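Local coordinates for binding domain (Hc) of Paraclostridial Mosquitocidal Protein 1 (Paraclostridium bifermentans, PDB 6HOX) that forms the receptor-binding part of a botulinum-like neurotoxin that targets Anopheles mosquitoes, directing the toxin to host nerve cells, at residues 25-30 and 44-49; 72-77 and 204-209; 268-273 and 288-293; 332-337 and 367-372; 347-352 and 387-392. All coordinates share one frame; numbering follows the deposited sequence.

The five contacts divide between the two halves of the binding domain, a lectin-like jelly roll and a beta-trefoil. Contacts 1 and 2 belong to the jelly roll: their centres lie 9 Å apart, and they share a small sheet in which E47 N probably bonds to I74 O and K49 N to S72 O. Contacts 3, 4 and 5 belong to the trefoil. Contacts 4 and 5, with centres 11 Å apart, interleave along the chain and join through D369 O with F388 N and V337 O with L347 N. Contact 3 lies about 22 Å from each, centre to centre, but reaches contact 5 where P288 packs on L347. Contacts 2 and 5 are farthest apart, their centres 56 Å from each other.

Contact 1. Residues 25-30 and 44-49; sequences LVFSLG and TNLEVK
F27 turns the edge of its ring, not a face, toward residues 44-49, and the two side chains it meets arrive near the plane of the ring. CG stands anti to the backbone N (chi1 -180°), and the rim from CD1 to CZ faces T44 and L46. T44 meets it at about a right angle, its OG1 3.6 Å from F27 CD1 and its CB 3.9 Å from the same atom. Farther round the rim, L46 comes in at a slant, with CD2 3.7 Å from F27 CE1. The other branch of L46 serves a different partner, CD1 lying 4.1 Å from L29 CD1, and the leucine fork thus spans two residues of strand 25-30 that are both buried. No hydrogen bond joins the segments. The hydroxyl of T44, although it rests against the phenyl edge, is satisfied by D38 OD2, so the contact across the segments is probably mainly van der Waals packing. The example illustrates how two strands of different sheets can meet through side chains alone, without a shared backbone bond. V26 and F27 form a classic beta bulge, both residues facing I226 of strand 218-227, while strand 35-38 flanks 25-30 on its other edge. From the sheet containing 46-48, V75 of the adjoining strand 73-75 also packs on F27, T44 and L46, adding to the apolar packing between the sheets.

Contact 2. Residues 72-77 and 204-209; sequences SIIVQK and PIIFKL
V75 and I205, like I73 and F207, are hydrogen-bonded pairs of neighbouring strands in a small three-stranded antiparallel sheet of the lectin-like jelly roll, with 46-48 beyond 73-75; I74 with I206 is the non-hydrogen-bonded pair between them. Strands 73-75 and 205-207 run at 166° with axes 4.8 Å apart. Four backbone bonds hold them; the shortest, F207 N to I73 O at 2.7 Å, is also the straightest, at 170° about the hydrogen, and its donor lies nearly along the C=O axis. Weaker CA-H...O contacts supplement these, as where S72 CA lies 3.1 Å from F207 O. Apolar packing differs on the two faces of the sheet. On the face of I74 and I206, the side chains lie side by side and point the same way, with the two CD1 methyls 3.6 Å apart; P204 joins them, its CB 3.7 Å from I74 CG2. The other face, bearing I73, V75, I205 and F207, is buried. It rests on strands 25-32 and 218-227, and F224 meets the F207 ring edge-to-face. Charged ends are tied outside the pair, K208 NZ to E210 and E69, and K77 NZ to N117 and N201. Such a pair shows how regular bonding fixes the register while the faces diverge in character. V75 places CG2 anti to its carbonyl carbon, and this methyl touches the edge of the F207 ring, 3.7 Å from CE1.

Contact 3. Residues 268-273 and 288-293; sequences QAILGG and PYISRM
M293 and I270 meet where a type I beta turn, I270 to G273, nestles against the end of strand 285-291 in the beta-trefoil. The first shell mixes apolar and polar atoms. CG2 of I270, anti to the backbone N, is the branch that meets M293 CB, 3.9 Å away, the two side chains passing at a slant. I290 rests a methyl on the carbonyl of G273, with 3.6 Å between I290 CG2 and G273 O. I270 and I290 both touch I398 of strand 394-398. The backbones themselves approach closely at the glycines: G273 CA and M293 CA are 4.0 Å apart, and G273 CA lies 3.3 Å from S291 O. Buried here, that oxygen has no hydrogen-bonding partner in the model. The next shell shapes the turn. Its closing bond runs from G273 N to I270 O at 3.1 Å, while backbone bonds of G272 with R294 and of S291 with P274 join each segment to the residue that follows the other. Farther out, Q268 is held by N434 and Y436, which fastens the start of the loop to the C-terminal part of the trefoil. The turn is thus seated by its two glycines and I270 against I290 and M293. The sulfur of M293 receives a weak hydrogen bond from G272 N, with 3.2 Å between N and SD.

Contact 4. Residues 332-337 and 367-372; sequences NDVADV and NGDLKL
A water is gripped between L370 and residues 335-336: it accepts from L370 N at 2.8 Å and lies 2.9 Å from both A335 O and D336 OD1, either of which it can donate to, although acceptors in reach outnumber its protons. The water stands in for a direct backbone bond at a point where strand 333-339 is broken and the two chains separate. Elsewhere the chains bond directly. N332 N reaches L372 O at 2.7 Å, and A335 N reaches L370 O at 3.0 Å, its donor tilted 31° from the carbonyl plane. V334 and K371 form an antiparallel non-hydrogen-bonded pair, where V334 CG2 packs at a slant on K371 CE, 3.9 Å away. CG of K371, anti to the backbone N (chi1 -164°), comes within 3.4 Å of N332 O, and the chain beyond it continues past N332. On the buried side L370 crosses V337 at about a right angle, CD2 to CG2 at 4.1 Å, and also packs on I387 of strand 384-388. The whole serves as an example of a trefoil strand pair that changes from direct to water-mediated pairing. D336, which bonds the water, and D369 are like charges, but R366 forms a salt bridge with each, and this shared arginine would probably ease their repulsion and help keep both carboxylates ionised.

Contact 5. Residues 347-352 and 387-392; sequences LTLPMY and IFEMYR
I387, the last apolar residue of its strand to take part, sets CG2 3.7 Å from L349 CD1. E389 follows, its CB 3.8 Å from L349 CD1; its OE1 accepts from Y391 N and R392 NE, which approach from opposite faces of the carboxylate plane. Y391 then lays CD2 3.4 Å over the face of the Y352 ring, near its rim, the two planes being 36° apart. R392 completes the run. NE and NH2 grip E389 side-on, and NH2 also reaches P350 O at 2.6 Å, tilted 22° out of the guanidinium plane. The group lies between Y352 CD1 over one face and L349 CB over the opposite one, with the tyrosine ring almost perpendicular to it. It exemplifies a buried arginine whose charge is probably balanced by the glutamate three residues before it. The contact ties together two loops leaving trefoil strands 345-348 and 384-388; L347 rests on L370 of strand 369-373, and R392 NH1 bonds E357 O before strand 361-363.

Contact 1. Residues 25-30 and 44-49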
# COMPACT_ATOMS: atom_id res chain seq x y z
N LEU A 25 18.68 -14.22 8.32
CA LEU A 25 18.25 -12.92 8.84
C LEU A 25 19.17 -12.51 10.00
O LEU A 25 19.22 -13.19 11.00
CB LEU A 25 16.81 -13.04 9.33
CG LEU A 25 16.21 -11.74 9.88
CD1 LEU A 25 15.88 -10.79 8.73
CD2 LEU A 25 14.98 -12.03 10.72
N VAL A 26 19.85 -11.36 9.88
CA VAL A 26 20.78 -10.95 10.92
C VAL A 26 20.26 -9.71 11.66
O VAL A 26 20.77 -9.37 12.71
CB VAL A 26 22.21 -10.73 10.37
CG1 VAL A 26 22.77 -12.01 9.77
CG2 VAL A 26 22.30 -9.57 9.39
N PHE A 27 19.22 -9.07 11.13
CA PHE A 27 18.66 -7.86 11.71
C PHE A 27 17.24 -7.66 11.19
O PHE A 27 17.01 -7.79 10.01
CB PHE A 27 19.51 -6.64 11.33
CG PHE A 27 19.02 -5.34 11.90
CD1 PHE A 27 19.23 -5.02 13.23
CD2 PHE A 27 18.33 -4.43 11.10
CE1 PHE A 27 18.77 -3.82 13.75
CE2 PHE A 27 17.88 -3.21 11.61
CZ PHE A 27 18.09 -2.92 12.94
N SER A 28 16.31 -7.30 12.08
CA SER A 28 14.94 -7.02 11.68
C SER A 28 14.34 -5.95 12.60
O SER A 28 14.04 -6.22 13.76
CB SER A 28 14.10 -8.26 11.68
OG SER A 28 12.77 -7.96 11.32
N LEU A 29 14.13 -4.76 12.04
CA LEU A 29 13.69 -3.63 12.83
C LEU A 29 12.16 -3.55 12.76
O LEU A 29 11.59 -3.46 11.67
CB LEU A 29 14.31 -2.35 12.27
CG LEU A 29 13.91 -1.05 12.95
CD1 LEU A 29 14.46 -0.98 14.36
CD2 LEU A 29 14.36 0.14 12.13
N GLY A 30 11.53 -3.56 13.94
CA GLY A 30 10.09 -3.48 14.03
C GLY A 30 9.65 -3.13 15.43
O GLY A 30 10.47 -2.72 16.28
N THR A 44 20.33 -6.95 18.61
CA THR A 44 21.20 -5.86 18.15
C THR A 44 20.91 -4.60 18.95
O THR A 44 19.75 -4.28 19.18
CB THR A 44 20.97 -5.50 16.68
OG1 THR A 44 20.97 -6.70 15.90
CG2 THR A 44 21.99 -4.52 16.16
N ASN A 45 21.96 -3.85 19.32
CA ASN A 45 21.79 -2.66 20.13
C ASN A 45 21.31 -1.48 19.28
O ASN A 45 21.97 -1.09 18.32
CB ASN A 45 23.08 -2.30 20.85
CG ASN A 45 22.85 -1.21 21.88
OD1 ASN A 45 23.45 -0.14 21.79
ND2 ASN A 45 21.96 -1.47 22.83
N LEU A 46 20.16 -0.92 19.65
CA LEU A 46 19.54 0.23 18.99
C LEU A 46 19.52 1.40 19.96
O LEU A 46 19.26 1.22 21.15
CB LEU A 46 18.07 -0.03 18.63
CG LEU A 46 17.70 -1.42 18.14
CD1 LEU A 46 16.19 -1.53 18.06
CD2 LEU A 46 18.31 -1.70 16.79
N GLU A 47 19.63 2.61 19.42
CA GLU A 47 19.31 3.81 20.14
C GLU A 47 18.14 4.48 19.42
O GLU A 47 18.30 5.03 18.34
CB GLU A 47 20.55 4.70 20.26
CG GLU A 47 20.36 5.86 21.23
CD GLU A 47 21.44 6.93 21.15
OE1 GLU A 47 22.58 6.61 21.52
OE2 GLU A 47 21.14 8.06 20.65
N VAL A 48 16.96 4.42 20.03
CA VAL A 48 15.77 5.02 19.51
C VAL A 48 15.55 6.34 20.25
O VAL A 48 15.30 6.34 21.45
CB VAL A 48 14.55 4.10 19.69
CG1 VAL A 48 13.28 4.76 19.14
CG2 VAL A 48 14.77 2.74 19.07
N LYS A 49 15.63 7.45 19.51
CA LYS A 49 15.50 8.76 20.14
C LYS A 49 14.01 9.09 20.36
O LYS A 49 13.13 8.45 19.77
CB LYS A 49 16.25 9.79 19.30
CG LYS A 49 17.76 9.57 19.23
CD LYS A 49 18.50 10.79 18.75
CE LYS A 49 18.60 11.90 19.78
NZ LYS A 49 19.41 11.48 20.95

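Contact 2. Residues 72-77 and 204-209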
# COMPACT_ATOMS: atom_id res chain seq x y z
N SER A 72 15.15 9.80 15.15
CA SER A 72 16.16 8.97 14.52
C SER A 72 16.38 7.71 15.34
O SER A 72 16.11 7.70 16.56
CB SER A 72 17.44 9.72 14.37
OG SER A 72 18.04 9.92 15.64
N ILE A 73 16.87 6.66 14.65
CA ILE A 73 17.32 5.42 15.21
C ILE A 73 18.75 5.18 14.71
O ILE A 73 19.02 5.25 13.50
CB ILE A 73 16.40 4.24 14.85
CG1 ILE A 73 14.94 4.54 15.15
CG2 ILE A 73 16.84 2.95 15.54
CD1 ILE A 73 13.99 3.51 14.56
N ILE A 74 19.65 4.90 15.65
CA ILE A 74 21.05 4.64 15.40
C ILE A 74 21.35 3.19 15.79
O ILE A 74 21.06 2.75 16.90
CB ILE A 74 21.91 5.64 16.20
CG1 ILE A 74 21.47 7.07 15.89
CG2 ILE A 74 23.40 5.39 15.97
CD1 ILE A 74 22.50 8.15 16.14
N VAL A 75 21.94 2.46 14.85
CA VAL A 75 22.28 1.08 15.04
C VAL A 75 23.78 0.96 14.81
O VAL A 75 24.26 1.19 13.70
CB VAL A 75 21.49 0.20 14.06
CG1 VAL A 75 21.74 -1.28 14.32
CG2 VAL A 75 20.00 0.52 14.09
N GLN A 76 24.51 0.62 15.89
CA GLN A 76 25.91 0.26 15.80
C GLN A 76 25.99 -1.07 15.06
O GLN A 76 25.22 -1.98 15.34
CB GLN A 76 26.56 0.15 17.19
CG GLN A 76 26.60 1.45 17.98
CD GLN A 76 27.19 2.61 17.20
OE1 GLN A 76 28.28 2.52 16.64
NE2 GLN A 76 26.45 3.70 17.17
N LYS A 77 26.90 -1.17 14.09
CA LYS A 77 27.06 -2.42 13.36
C LYS A 77 27.89 -3.36 14.25
O LYS A 77 28.55 -2.91 15.18
CB LYS A 77 27.70 -2.19 11.99
CG LYS A 77 26.89 -1.27 11.07
CD LYS A 77 27.39 -1.21 9.64
CE LYS A 77 28.81 -0.71 9.56
NZ LYS A 77 29.18 -0.36 8.17
N PRO A 204 27.71 3.92 12.23
CA PRO A 204 26.43 3.24 12.46
C PRO A 204 25.49 3.37 11.25
O PRO A 204 25.74 4.17 10.36
CB PRO A 204 25.90 3.95 13.71
CG PRO A 204 26.49 5.34 13.62
CD PRO A 204 27.87 5.13 13.04
N ILE A 205 24.44 2.54 11.21
CA ILE A 205 23.28 2.74 10.32
C ILE A 205 22.33 3.74 11.00
O ILE A 205 21.93 3.53 12.15
CB ILE A 205 22.55 1.41 10.04
CG1 ILE A 205 23.51 0.31 9.56
CG2 ILE A 205 21.40 1.61 9.07
CD1 ILE A 205 22.93 -1.08 9.60
N ILE A 206 22.01 4.84 10.30
CA ILE A 206 21.17 5.91 10.86
C ILE A 206 19.85 5.92 10.09
O ILE A 206 19.86 6.13 8.87
CB ILE A 206 21.82 7.31 10.77
CG1 ILE A 206 23.25 7.33 11.32
CG2 ILE A 206 20.95 8.34 11.47
CD1 ILE A 206 23.31 7.16 12.81
N PHE A 207 18.75 5.68 10.81
CA PHE A 207 17.39 5.78 10.28
C PHE A 207 16.87 7.17 10.64
O PHE A 207 16.60 7.45 11.81
CB PHE A 207 16.49 4.70 10.86
CG PHE A 207 16.90 3.29 10.55
CD1 PHE A 207 17.95 2.68 11.23
CD2 PHE A 207 16.24 2.56 9.58
CE1 PHE A 207 18.33 1.39 10.93
CE2 PHE A 207 16.65 1.27 9.26
CZ PHE A 207 17.69 0.69 9.95
N LYS A 208 16.75 8.04 9.63
CA LYS A 208 16.44 9.45 9.84
C LYS A 208 16.26 10.15 8.50
O LYS A 208 17.07 9.94 7.59
CB LYS A 208 17.60 10.14 10.56
CG LYS A 208 17.33 11.56 11.01
CD LYS A 208 18.55 12.22 11.61
CE LYS A 208 18.22 13.55 12.26
NZ LYS A 208 17.77 14.56 11.28
N LEU A 209 15.23 11.00 8.43
CA LEU A 209 15.07 11.96 7.33
C LEU A 209 16.16 13.03 7.46
O LEU A 209 16.17 13.75 8.46
CB LEU A 209 13.68 12.60 7.38
CG LEU A 209 12.54 11.75 6.85
CD1 LEU A 209 11.20 12.29 7.31
CD2 LEU A 209 12.59 11.67 5.33

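Contact 3. Residues 268-273 and 288-293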
# COMPACT_ATOMS: atom_id res chain seq x y z
N GLN A 268 -12.15 0.29 -9.07
CA GLN A 268 -10.78 0.37 -9.58
C GLN A 268 -10.76 1.07 -10.94
O GLN A 268 -9.79 1.72 -11.27
CB GLN A 268 -10.14 -1.01 -9.64
CG GLN A 268 -8.70 -0.97 -10.13
CD GLN A 268 -8.10 -2.35 -10.10
OE1 GLN A 268 -8.50 -3.23 -10.87
NE2 GLN A 268 -7.21 -2.58 -9.15
N ALA A 269 -11.84 0.96 -11.72
CA ALA A 269 -11.86 1.48 -13.08
C ALA A 269 -11.94 3.01 -13.08
O ALA A 269 -11.56 3.60 -14.05
CB ALA A 269 -12.99 0.85 -13.88
N ILE A 270 -12.41 3.64 -12.00
CA ILE A 270 -12.54 5.10 -11.90
C ILE A 270 -12.12 5.53 -10.51
O ILE A 270 -12.97 5.74 -9.64
CB ILE A 270 -13.98 5.58 -12.19
CG1 ILE A 270 -14.51 5.03 -13.52
CG2 ILE A 270 -14.08 7.10 -12.16
CD1 ILE A 270 -15.27 3.75 -13.34
N LEU A 271 -10.81 5.69 -10.31
CA LEU A 271 -10.26 5.92 -8.98
C LEU A 271 -10.77 7.23 -8.39
O LEU A 271 -11.07 7.29 -7.20
CB LEU A 271 -8.73 5.92 -9.08
CG LEU A 271 -8.13 4.55 -9.38
CD1 LEU A 271 -6.65 4.69 -9.71
CD2 LEU A 271 -8.35 3.60 -8.21
N GLY A 272 -10.90 8.26 -9.23
CA GLY A 272 -11.35 9.59 -8.83
C GLY A 272 -12.86 9.79 -8.91
O GLY A 272 -13.37 10.90 -8.68
N GLY A 273 -13.60 8.71 -9.19
CA GLY A 273 -15.08 8.77 -9.28
C GLY A 273 -15.72 8.60 -7.91
O GLY A 273 -15.57 7.55 -7.29
N PRO A 288 -27.29 3.78 -5.77
CA PRO A 288 -25.91 4.26 -5.71
C PRO A 288 -25.33 4.24 -7.13
O PRO A 288 -25.69 3.40 -7.94
CB PRO A 288 -25.26 3.25 -4.75
CG PRO A 288 -26.00 1.96 -5.05
CD PRO A 288 -27.43 2.39 -5.34
N TYR A 289 -24.41 5.17 -7.41
CA TYR A 289 -23.70 5.18 -8.69
C TYR A 289 -22.30 5.77 -8.48
O TYR A 289 -22.05 6.47 -7.50
CB TYR A 289 -24.53 5.95 -9.74
CG TYR A 289 -24.65 7.43 -9.49
CD1 TYR A 289 -25.58 7.93 -8.60
CD2 TYR A 289 -23.82 8.33 -10.14
CE1 TYR A 289 -25.69 9.29 -8.35
CE2 TYR A 289 -23.92 9.70 -9.91
CZ TYR A 289 -24.85 10.18 -9.01
OH TYR A 289 -24.95 11.53 -8.78
N ILE A 290 -21.37 5.45 -9.39
CA ILE A 290 -20.06 6.11 -9.42
C ILE A 290 -20.18 7.31 -10.37
O ILE A 290 -20.57 7.16 -11.52
CB ILE A 290 -18.92 5.16 -9.83
CG1 ILE A 290 -18.87 3.90 -8.97
CG2 ILE A 290 -17.58 5.88 -9.77
CD1 ILE A 290 -18.35 4.15 -7.57
N SER A 291 -19.86 8.49 -9.85
CA SER A 291 -19.89 9.70 -10.62
C SER A 291 -18.62 9.81 -11.47
O SER A 291 -17.70 9.02 -11.31
CB SER A 291 -20.06 10.88 -9.72
OG SER A 291 -20.48 12.02 -10.45
N ARG A 292 -18.57 10.82 -12.34
CA ARG A 292 -17.42 11.03 -13.21
C ARG A 292 -16.17 11.28 -12.36
O ARG A 292 -16.24 11.79 -11.25
CB ARG A 292 -17.69 12.15 -14.23
CG ARG A 292 -18.04 13.50 -13.62
CD ARG A 292 -18.12 14.61 -14.67
NE ARG A 292 -19.40 14.68 -15.39
CZ ARG A 292 -19.56 14.47 -16.70
NH1 ARG A 292 -18.54 14.11 -17.44
NH2 ARG A 292 -20.75 14.64 -17.26
N MET A 293 -15.02 10.90 -12.93
CA MET A 293 -13.69 11.03 -12.33
C MET A 293 -13.45 12.50 -11.95
O MET A 293 -13.60 13.39 -12.78
CB MET A 293 -12.64 10.57 -13.34
CG MET A 293 -11.19 10.69 -12.87
SD MET A 293 -10.49 9.12 -12.32
CE MET A 293 -10.44 8.22 -13.86

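Contact 4. Residues 332-337 and 367-372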
# COMPACT_ATOMS: atom_id res chain seq x y z
N ASN A 332 -14.19 -14.15 2.21
CA ASN A 332 -15.40 -14.96 2.21
C ASN A 332 -16.36 -14.62 3.35
O ASN A 332 -17.37 -15.32 3.52
CB ASN A 332 -15.14 -16.46 2.20
CG ASN A 332 -14.34 -16.91 0.99
OD1 ASN A 332 -13.55 -17.85 1.10
ND2 ASN A 332 -14.52 -16.25 -0.14
N ASP A 333 -16.13 -13.53 4.08
CA ASP A 333 -17.07 -13.09 5.12
C ASP A 333 -18.34 -12.57 4.46
O ASP A 333 -18.27 -11.90 3.44
CB ASP A 333 -16.50 -11.98 5.99
CG ASP A 333 -15.50 -12.45 7.04
OD1 ASP A 333 -15.32 -13.68 7.18
OD2 ASP A 333 -14.93 -11.56 7.72
N VAL A 334 -19.50 -12.88 5.07
CA VAL A 334 -20.76 -12.34 4.66
C VAL A 334 -20.97 -11.05 5.45
O VAL A 334 -20.84 -11.02 6.67
CB VAL A 334 -21.92 -13.33 4.84
CG1 VAL A 334 -23.28 -12.65 4.65
CG2 VAL A 334 -21.79 -14.49 3.87
N ALA A 335 -21.26 -9.97 4.74
CA ALA A 335 -21.28 -8.66 5.37
C ALA A 335 -22.15 -7.71 4.53
O ALA A 335 -22.38 -7.94 3.35
CB ALA A 335 -19.86 -8.15 5.53
N ASP A 336 -22.66 -6.67 5.18
CA ASP A 336 -23.41 -5.67 4.49
C ASP A 336 -22.57 -4.41 4.38
O ASP A 336 -21.70 -4.16 5.21
CB ASP A 336 -24.75 -5.42 5.19
CG ASP A 336 -25.68 -6.59 4.97
OD1 ASP A 336 -25.85 -7.03 3.79
OD2 ASP A 336 -26.20 -7.08 5.97
N VAL A 337 -22.83 -3.66 3.31
CA VAL A 337 -22.26 -2.34 3.13
C VAL A 337 -23.36 -1.31 3.45
O VAL A 337 -24.32 -1.16 2.68
CB VAL A 337 -21.72 -2.17 1.70
CG1 VAL A 337 -21.09 -0.81 1.50
CG2 VAL A 337 -20.74 -3.29 1.35
N ASN A 367 -31.91 -8.09 1.00
CA ASN A 367 -32.44 -8.92 -0.06
C ASN A 367 -31.30 -9.69 -0.74
O ASN A 367 -30.78 -9.27 -1.77
CB ASN A 367 -33.21 -8.09 -1.10
CG ASN A 367 -33.78 -8.96 -2.20
OD1 ASN A 367 -33.99 -10.15 -1.99
ND2 ASN A 367 -34.05 -8.38 -3.36
N GLY A 368 -30.93 -10.82 -0.15
CA GLY A 368 -29.80 -11.62 -0.57
C GLY A 368 -28.62 -11.38 0.35
O GLY A 368 -28.78 -10.74 1.39
N ASP A 369 -27.45 -11.92 -0.03
CA ASP A 369 -26.24 -11.82 0.77
C ASP A 369 -25.12 -11.24 -0.10
O ASP A 369 -25.09 -11.46 -1.29
CB ASP A 369 -25.84 -13.19 1.33
CG ASP A 369 -26.91 -13.80 2.22
OD1 ASP A 369 -27.82 -14.45 1.68
OD2 ASP A 369 -26.85 -13.59 3.44
N LEU A 370 -24.27 -10.44 0.55
CA LEU A 370 -23.02 -9.95 0.02
C LEU A 370 -21.90 -10.72 0.71
O LEU A 370 -21.93 -10.91 1.93
CB LEU A 370 -22.86 -8.46 0.31
CG LEU A 370 -23.31 -7.51 -0.79
CD1 LEU A 370 -24.72 -7.84 -1.21
CD2 LEU A 370 -23.17 -6.06 -0.35
N LYS A 371 -20.91 -11.13 -0.08
CA LYS A 371 -19.70 -11.75 0.39
C LYS A 371 -18.51 -10.97 -0.17
O LYS A 371 -18.45 -10.71 -1.37
CB LYS A 371 -19.70 -13.22 -0.04
CG LYS A 371 -18.71 -14.10 0.70
CD LYS A 371 -18.77 -15.55 0.27
CE LYS A 371 -19.92 -16.28 0.94
NZ LYS A 371 -19.47 -17.59 1.47
N LEU A 372 -17.59 -10.57 0.71
CA LEU A 372 -16.35 -9.96 0.28
C LEU A 372 -15.32 -11.08 0.08
O LEU A 372 -15.03 -11.86 1.00
CB LEU A 372 -15.89 -8.92 1.30
CG LEU A 372 -16.51 -7.52 1.14
CD1 LEU A 372 -18.00 -7.55 1.41
CD2 LEU A 372 -15.85 -6.50 2.05
O HOH W 1 -24.70 -9.63 3.20

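Contact 5. Residues 347-352 and 387-392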
# COMPACT_ATOMS: atom_id res chain seq x y z
N LEU A 347 -26.54 -1.75 0.83
CA LEU A 347 -26.43 -2.05 -0.58
C LEU A 347 -27.11 -3.40 -0.80
O LEU A 347 -26.71 -4.38 -0.21
CB LEU A 347 -24.95 -2.11 -0.97
CG LEU A 347 -24.64 -2.35 -2.45
CD1 LEU A 347 -25.07 -1.15 -3.27
CD2 LEU A 347 -23.15 -2.62 -2.63
N THR A 348 -28.14 -3.42 -1.64
CA THR A 348 -28.86 -4.68 -1.90
C THR A 348 -29.54 -4.59 -3.27
O THR A 348 -29.41 -3.60 -3.98
CB THR A 348 -29.81 -4.99 -0.73
OG1 THR A 348 -30.25 -6.34 -0.86
CG2 THR A 348 -30.99 -4.04 -0.67
N LEU A 349 -30.21 -5.67 -3.65
CA LEU A 349 -31.04 -5.67 -4.84
C LEU A 349 -32.46 -5.35 -4.41
O LEU A 349 -32.87 -5.64 -3.28
CB LEU A 349 -30.97 -7.02 -5.55
CG LEU A 349 -29.69 -7.28 -6.34
CD1 LEU A 349 -29.47 -8.76 -6.57
CD2 LEU A 349 -29.70 -6.54 -7.66
N PRO A 350 -33.27 -4.77 -5.32
CA PRO A 350 -34.69 -4.59 -5.06
C PRO A 350 -35.42 -5.93 -5.24
O PRO A 350 -34.91 -6.86 -5.90
CB PRO A 350 -35.09 -3.56 -6.12
CG PRO A 350 -34.20 -3.91 -7.30
CD PRO A 350 -32.89 -4.37 -6.69
N MET A 351 -36.61 -6.00 -4.64
CA MET A 351 -37.51 -7.12 -4.74
C MET A 351 -37.77 -7.43 -6.21
O MET A 351 -38.19 -6.56 -6.96
CB MET A 351 -38.82 -6.76 -4.06
CG MET A 351 -39.89 -7.81 -4.19
SD MET A 351 -41.37 -7.27 -3.29
CE MET A 351 -40.88 -7.75 -1.63
N TYR A 352 -37.54 -8.70 -6.60
CA TYR A 352 -37.54 -9.14 -7.99
C TYR A 352 -38.87 -8.86 -8.71
O TYR A 352 -38.90 -8.56 -9.92
CB TYR A 352 -37.25 -10.64 -8.08
CG TYR A 352 -37.12 -11.14 -9.49
CD1 TYR A 352 -35.97 -10.91 -10.22
CD2 TYR A 352 -38.17 -11.80 -10.12
CE1 TYR A 352 -35.84 -11.35 -11.53
CE2 TYR A 352 -38.05 -12.25 -11.42
CZ TYR A 352 -36.89 -12.02 -12.13
OH TYR A 352 -36.77 -12.45 -13.42
N ILE A 387 -22.55 -11.17 -4.97
CA ILE A 387 -23.97 -11.04 -4.69
C ILE A 387 -24.60 -12.43 -4.82
O ILE A 387 -24.48 -13.05 -5.89
CB ILE A 387 -24.65 -10.05 -5.67
CG1 ILE A 387 -23.93 -8.70 -5.79
CG2 ILE A 387 -26.12 -9.89 -5.34
CD1 ILE A 387 -23.81 -7.96 -4.49
N PHE A 388 -25.27 -12.88 -3.76
CA PHE A 388 -26.02 -14.13 -3.71
C PHE A 388 -27.49 -13.78 -3.60
O PHE A 388 -27.91 -13.24 -2.58
CB PHE A 388 -25.67 -14.98 -2.49
CG PHE A 388 -24.29 -15.58 -2.53
CD1 PHE A 388 -24.07 -16.80 -3.15
CD2 PHE A 388 -23.21 -14.90 -1.99
CE1 PHE A 388 -22.80 -17.34 -3.22
CE2 PHE A 388 -21.94 -15.45 -2.06
CZ PHE A 388 -21.73 -16.66 -2.68
N GLU A 389 -28.25 -14.08 -4.65
CA GLU A 389 -29.67 -13.72 -4.70
C GLU A 389 -30.37 -14.71 -5.62
O GLU A 389 -29.78 -15.20 -6.58
CB GLU A 389 -29.84 -12.27 -5.16
CG GLU A 389 -31.22 -11.69 -4.90
CD GLU A 389 -32.23 -11.71 -6.04
OE1 GLU A 389 -31.85 -11.93 -7.21
OE2 GLU A 389 -33.42 -11.46 -5.74
N MET A 390 -31.64 -14.97 -5.32
CA MET A 390 -32.37 -16.04 -5.97
C MET A 390 -32.19 -15.99 -7.49
O MET A 390 -31.84 -16.98 -8.10
CB MET A 390 -33.86 -15.98 -5.62
CG MET A 390 -34.49 -17.35 -5.61
SD MET A 390 -35.93 -17.40 -4.55
CE MET A 390 -36.34 -19.14 -4.64
N TYR A 391 -32.38 -14.81 -8.09
CA TYR A 391 -32.40 -14.71 -9.55
C TYR A 391 -31.20 -13.95 -10.11
O TYR A 391 -31.03 -13.97 -11.30
CB TYR A 391 -33.67 -14.00 -10.02
CG TYR A 391 -34.92 -14.64 -9.47
CD1 TYR A 391 -35.33 -15.89 -9.89
CD2 TYR A 391 -35.67 -14.00 -8.50
CE1 TYR A 391 -36.47 -16.49 -9.37
CE2 TYR A 391 -36.81 -14.58 -7.97
CZ TYR A 391 -37.21 -15.83 -8.41
OH TYR A 391 -38.33 -16.39 -7.87
N ARG A 392 -30.40 -13.27 -9.27
CA ARG A 392 -29.43 -12.30 -9.79
C ARG A 392 -28.07 -12.45 -9.09
O ARG A 392 -27.42 -11.48 -8.73
CB ARG A 392 -30.00 -10.88 -9.64
CG ARG A 392 -31.20 -10.61 -10.53
CD ARG A 392 -32.00 -9.40 -10.07
NE ARG A 392 -32.69 -9.62 -8.81
CZ ARG A 392 -33.54 -8.76 -8.25
NH1 ARG A 392 -33.79 -7.61 -8.86
NH2 ARG A 392 -34.14 -9.05 -7.12
O HOH W 2 -36.41 -10.38 -4.86